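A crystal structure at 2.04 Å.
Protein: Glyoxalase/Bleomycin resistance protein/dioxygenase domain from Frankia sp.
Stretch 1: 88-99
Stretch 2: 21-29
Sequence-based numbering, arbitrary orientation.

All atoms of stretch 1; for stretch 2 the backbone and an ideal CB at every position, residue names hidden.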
# COMPACT_ATOMS: atom_id res chain seq x y z
N VAL A 88 -21.38 -5.31 4.21
CA VAL A 88 -21.66 -4.58 2.98
C VAL A 88 -20.65 -4.91 1.89
O VAL A 88 -21.01 -5.10 0.73
CB VAL A 88 -21.69 -3.06 3.24
CG1 VAL A 88 -21.85 -2.30 1.93
CG2 VAL A 88 -22.84 -2.71 4.20
N LEU A 89 -19.37 -4.97 2.27
CA LEU A 89 -18.32 -5.30 1.31
C LEU A 89 -18.58 -6.68 0.69
O LEU A 89 -18.48 -6.85 -0.52
CB LEU A 89 -16.95 -5.31 1.98
CG LEU A 89 -16.15 -4.01 2.02
CD1 LEU A 89 -14.92 -4.17 2.90
CD2 LEU A 89 -15.75 -3.63 0.60
N GLU A 90 -18.88 -7.66 1.53
CA GLU A 90 -19.14 -9.01 1.01
C GLU A 90 -20.30 -9.00 0.03
O GLU A 90 -20.26 -9.67 -1.00
CB GLU A 90 -19.45 -9.98 2.15
CG GLU A 90 -18.25 -10.47 2.92
CD GLU A 90 -18.61 -11.61 3.85
OE1 GLU A 90 -19.14 -12.63 3.37
OE2 GLU A 90 -18.36 -11.49 5.07
N GLU A 91 -21.34 -8.23 0.35
CA GLU A 91 -22.51 -8.13 -0.51
C GLU A 91 -22.13 -7.56 -1.87
O GLU A 91 -22.53 -8.08 -2.91
CB GLU A 91 -23.57 -7.25 0.16
CG GLU A 91 -24.05 -7.78 1.50
CD GLU A 91 -24.86 -6.75 2.30
OE1 GLU A 91 -25.85 -6.22 1.74
OE2 GLU A 91 -24.51 -6.49 3.47
N ARG A 92 -21.37 -6.47 -1.86
CA ARG A 92 -20.93 -5.83 -3.09
C ARG A 92 -20.00 -6.73 -3.90
O ARG A 92 -20.14 -6.84 -5.12
CB ARG A 92 -20.22 -4.52 -2.77
CG ARG A 92 -21.15 -3.44 -2.24
CD ARG A 92 -20.37 -2.19 -1.87
NE ARG A 92 -21.23 -1.12 -1.40
CZ ARG A 92 -20.78 0.05 -0.95
NH1 ARG A 92 -19.48 0.28 -0.89
NH2 ARG A 92 -21.64 0.98 -0.56
N LEU A 93 -19.06 -7.37 -3.22
CA LEU A 93 -18.11 -8.26 -3.89
C LEU A 93 -18.85 -9.40 -4.58
O LEU A 93 -18.59 -9.71 -5.74
CB LEU A 93 -17.10 -8.83 -2.88
CG LEU A 93 -16.15 -7.80 -2.25
CD1 LEU A 93 -15.36 -8.45 -1.12
CD2 LEU A 93 -15.22 -7.24 -3.32
N ALA A 94 -19.79 -10.00 -3.85
CA ALA A 94 -20.57 -11.11 -4.39
C ALA A 94 -21.39 -10.64 -5.59
O ALA A 94 -21.36 -11.26 -6.65
CB ALA A 94 -21.49 -11.65 -3.31
N LYS A 95 -22.12 -9.55 -5.40
CA LYS A 95 -22.95 -8.99 -6.46
C LYS A 95 -22.11 -8.72 -7.71
O LYS A 95 -22.56 -8.93 -8.83
CB LYS A 95 -23.60 -7.69 -5.97
CG LYS A 95 -25.06 -7.52 -6.40
CD LYS A 95 -25.67 -6.24 -5.84
CE LYS A 95 -25.73 -6.23 -4.31
NZ LYS A 95 -26.65 -7.26 -3.76
N ALA A 96 -20.88 -8.27 -7.50
CA ALA A 96 -19.97 -7.97 -8.60
C ALA A 96 -19.25 -9.20 -9.16
O ALA A 96 -18.57 -9.12 -10.18
CB ALA A 96 -18.95 -6.93 -8.16
N GLY A 97 -19.41 -10.33 -8.48
CA GLY A 97 -18.75 -11.54 -8.94
C GLY A 97 -17.25 -11.47 -8.75
O GLY A 97 -16.49 -12.10 -9.49
N ALA A 98 -16.82 -10.69 -7.77
CA ALA A 98 -15.40 -10.54 -7.48
C ALA A 98 -14.86 -11.75 -6.70
O ALA A 98 -15.62 -12.59 -6.22
CB ALA A 98 -15.17 -9.27 -6.67
N ALA A 99 -13.53 -11.84 -6.59
CA ALA A 99 -12.89 -12.92 -5.85
C ALA A 99 -12.74 -12.50 -4.38
O ALA A 99 -12.24 -11.41 -4.09
CB ALA A 99 -11.52 -13.23 -6.44
N UNK A 21 -14.20 1.94 -12.28
CA UNK A 21 -15.54 1.44 -11.99
C UNK A 21 -15.52 0.43 -10.84
O UNK A 21 -16.41 0.44 -9.99
CB UNK A 21 -16.15 0.80 -13.24
N UNK A 22 -14.50 -0.42 -10.81
CA UNK A 22 -14.41 -1.42 -9.76
C UNK A 22 -14.26 -0.76 -8.39
O UNK A 22 -14.99 -1.07 -7.45
CB UNK A 22 -13.24 -2.37 -10.03
N UNK A 23 -13.30 0.15 -8.27
CA UNK A 23 -13.10 0.81 -6.99
C UNK A 23 -14.29 1.66 -6.57
O UNK A 23 -14.64 1.71 -5.39
CB UNK A 23 -11.84 1.68 -7.05
N UNK A 24 -14.92 2.32 -7.54
CA UNK A 24 -16.07 3.16 -7.25
C UNK A 24 -17.20 2.32 -6.67
O UNK A 24 -17.75 2.62 -5.61
CB UNK A 24 -16.54 3.89 -8.51
N UNK A 25 -17.51 1.24 -7.37
CA UNK A 25 -18.57 0.32 -6.99
C UNK A 25 -18.34 -0.45 -5.69
O UNK A 25 -19.25 -0.60 -4.87
CB UNK A 25 -18.78 -0.68 -8.13
N UNK A 26 -17.12 -0.95 -5.50
CA UNK A 26 -16.79 -1.73 -4.31
C UNK A 26 -16.42 -0.94 -3.06
O UNK A 26 -16.93 -1.20 -1.98
CB UNK A 26 -15.63 -2.66 -4.65
N UNK A 27 -15.52 0.04 -3.20
CA UNK A 27 -15.07 0.80 -2.04
C UNK A 27 -15.55 2.24 -1.98
O UNK A 27 -15.08 3.02 -1.15
CB UNK A 27 -13.54 0.79 -2.00
N UNK A 28 -16.50 2.60 -2.84
CA UNK A 28 -17.01 3.97 -2.86
C UNK A 28 -15.89 4.94 -3.13
O UNK A 28 -15.91 6.08 -2.66
CB UNK A 28 -17.70 4.32 -1.54
N UNK A 29 -14.89 4.48 -3.87
CA UNK A 29 -13.77 5.32 -4.27
C UNK A 29 -14.41 6.42 -5.11
O UNK A 29 -15.28 6.13 -5.92
CB UNK A 29 -12.69 4.55 -5.03

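Two helices of one chain pack here at 138° between their N-to-C directions, their axes 9.5 Å apart at closest approach, so stretch 2 runs roughly against stretch 1.

Position 21 lies in the helix with its CB out of reach of stretch 1, and nothing there restricts the choice; any helix-tolerant residue would serve. It is Arg21, which makes no contact across.

At position 22 CA-to-CB points sideways, and no atom of stretch 1 lies within 5.5 Å of the ideal CB. Only a long side chain could reach the methyl groups of Leu93 and Ala98, so a large apolar or aromatic residue suits: Phe, Trp or Met. The residue is Trp22, whose t rotamer carries the indole across. Its CZ2 lies 4.1 Å from Leu93 CD2, while Ala98 CB meets the ring edge, 4.3 Å from Trp22 NE1.

Positions 23 and 24 are both out of reach, and stretch 1 says nothing about either. They are Tyr23 and Thr24.

Position 25 again starts sideways with no near neighbour, but beyond it lie the methyl of Ala96 and the last turn of the helix, where Arg92 O, though bonded to Ala96 N, can still accept a second hydrogen bond. A long polar side chain such as Glu, Gln, Lys or Arg could extend along this border. The choice is Glu25, extended through chi1 and chi2 (both t). Its OE2 comes within 3.6 Å of Ala96 CB, and a water bridges the helices by donating to Glu25 OE2 (3.0 Å) and to Arg92 O (2.8 Å from the water oxygen).

Position 26 is the closest point of the backbones, its CA 6.0 Å from the CA of Arg92. The ideal CB is 4.8 Å from Leu93 CD2 and 5.3 Å from both Arg92 CB and Leu89 CD2, which marks an apolar hollow for Ile, Leu, Val or Met. Ile26 fills it as a knob among Leu89, Arg92, Leu93 and Ala96: its CG2 lies 3.7 Å from Leu93 CD2 and its CD1 4.0 Å from Ala96 CB. The backbone contributes too, for Arg92 NH1 donates to Ile26 O at 3.1 Å.

At position 27 CA-to-CB points away, so only a side chain long enough to return could touch Leu89; Leu, Met or Ile are candidates. Leu27 does so, placing CD2 3.6 Å from Leu89 CD2.

Position 28 has left the helix with positive phi, 59°, which favours Gly, Asn or Asp. Its ideal CB is 4.5 Å from Arg92 NH1, so the charge tips the choice toward an acid, with Asn still possible. It is Asp28: OD2 forms a salt bridge with Arg92, accepting from NH1 at 2.9 Å and from NH2 at 3.2 Å. Both this oxygen and Ile26 O sit at the edge of the guanidinium, near its plane, where its N-H groups point.

Position 29 is out of reach and unconstrained by stretch 1; it is Trp29.

Stretch 2 21-29: RWYTEILDW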
# COMPACT_ATOMS: atom_id res chain seq x y z
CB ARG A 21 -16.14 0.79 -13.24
CG ARG A 21 -16.61 1.79 -14.30
CD ARG A 21 -17.40 1.07 -15.38
NE ARG A 21 -16.55 0.39 -16.35
CZ ARG A 21 -15.94 1.00 -17.36
NH1 ARG A 21 -16.10 2.31 -17.55
NH2 ARG A 21 -15.17 0.31 -18.19
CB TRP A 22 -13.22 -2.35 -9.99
CG TRP A 22 -13.25 -3.56 -9.10
CD1 TRP A 22 -13.83 -4.77 -9.39
CD2 TRP A 22 -12.76 -3.67 -7.76
NE1 TRP A 22 -13.72 -5.62 -8.32
CE2 TRP A 22 -13.07 -4.98 -7.30
CE3 TRP A 22 -12.08 -2.80 -6.89
CZ2 TRP A 22 -12.72 -5.43 -6.02
CZ3 TRP A 22 -11.74 -3.25 -5.62
CH2 TRP A 22 -12.06 -4.56 -5.20
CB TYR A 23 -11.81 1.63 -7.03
CG TYR A 23 -10.58 0.78 -6.80
CD1 TYR A 23 -10.00 0.05 -7.84
CD2 TYR A 23 -10.06 0.62 -5.52
CE1 TYR A 23 -8.94 -0.83 -7.60
CE2 TYR A 23 -9.01 -0.25 -5.26
CZ TYR A 23 -8.45 -0.98 -6.30
OH TYR A 23 -7.44 -1.86 -6.01
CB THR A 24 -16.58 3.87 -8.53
OG1 THR A 24 -15.54 4.71 -9.04
CG2 THR A 24 -17.83 4.72 -8.23
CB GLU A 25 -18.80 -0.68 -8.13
CG GLU A 25 -19.98 -1.61 -7.92
CD GLU A 25 -20.26 -2.45 -9.15
OE1 GLU A 25 -20.40 -1.86 -10.24
OE2 GLU A 25 -20.34 -3.70 -9.03
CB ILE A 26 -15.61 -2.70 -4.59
CG1 ILE A 26 -15.94 -3.59 -5.80
CG2 ILE A 26 -15.30 -3.52 -3.34
CD1 ILE A 26 -17.20 -4.43 -5.63
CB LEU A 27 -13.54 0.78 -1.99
CG LEU A 27 -12.88 -0.60 -2.02
CD1 LEU A 27 -11.37 -0.45 -2.18
CD2 LEU A 27 -13.22 -1.38 -0.76
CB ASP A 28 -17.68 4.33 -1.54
CG ASP A 28 -18.97 3.57 -1.33
OD1 ASP A 28 -19.77 3.52 -2.28
OD2 ASP A 28 -19.17 3.04 -0.22
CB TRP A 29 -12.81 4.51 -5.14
CG TRP A 29 -11.66 5.26 -5.74
CD1 TRP A 29 -10.48 5.61 -5.13
CD2 TRP A 29 -11.52 5.66 -7.12
NE1 TRP A 29 -9.62 6.18 -6.04
CE2 TRP A 29 -10.23 6.22 -7.26
CE3 TRP A 29 -12.36 5.59 -8.24
CZ2 TRP A 29 -9.76 6.71 -8.49
CZ3 TRP A 29 -11.89 6.07 -9.45
CH2 TRP A 29 -10.60 6.62 -9.57
O HOH W 1 -21.31 -4.68 -6.40
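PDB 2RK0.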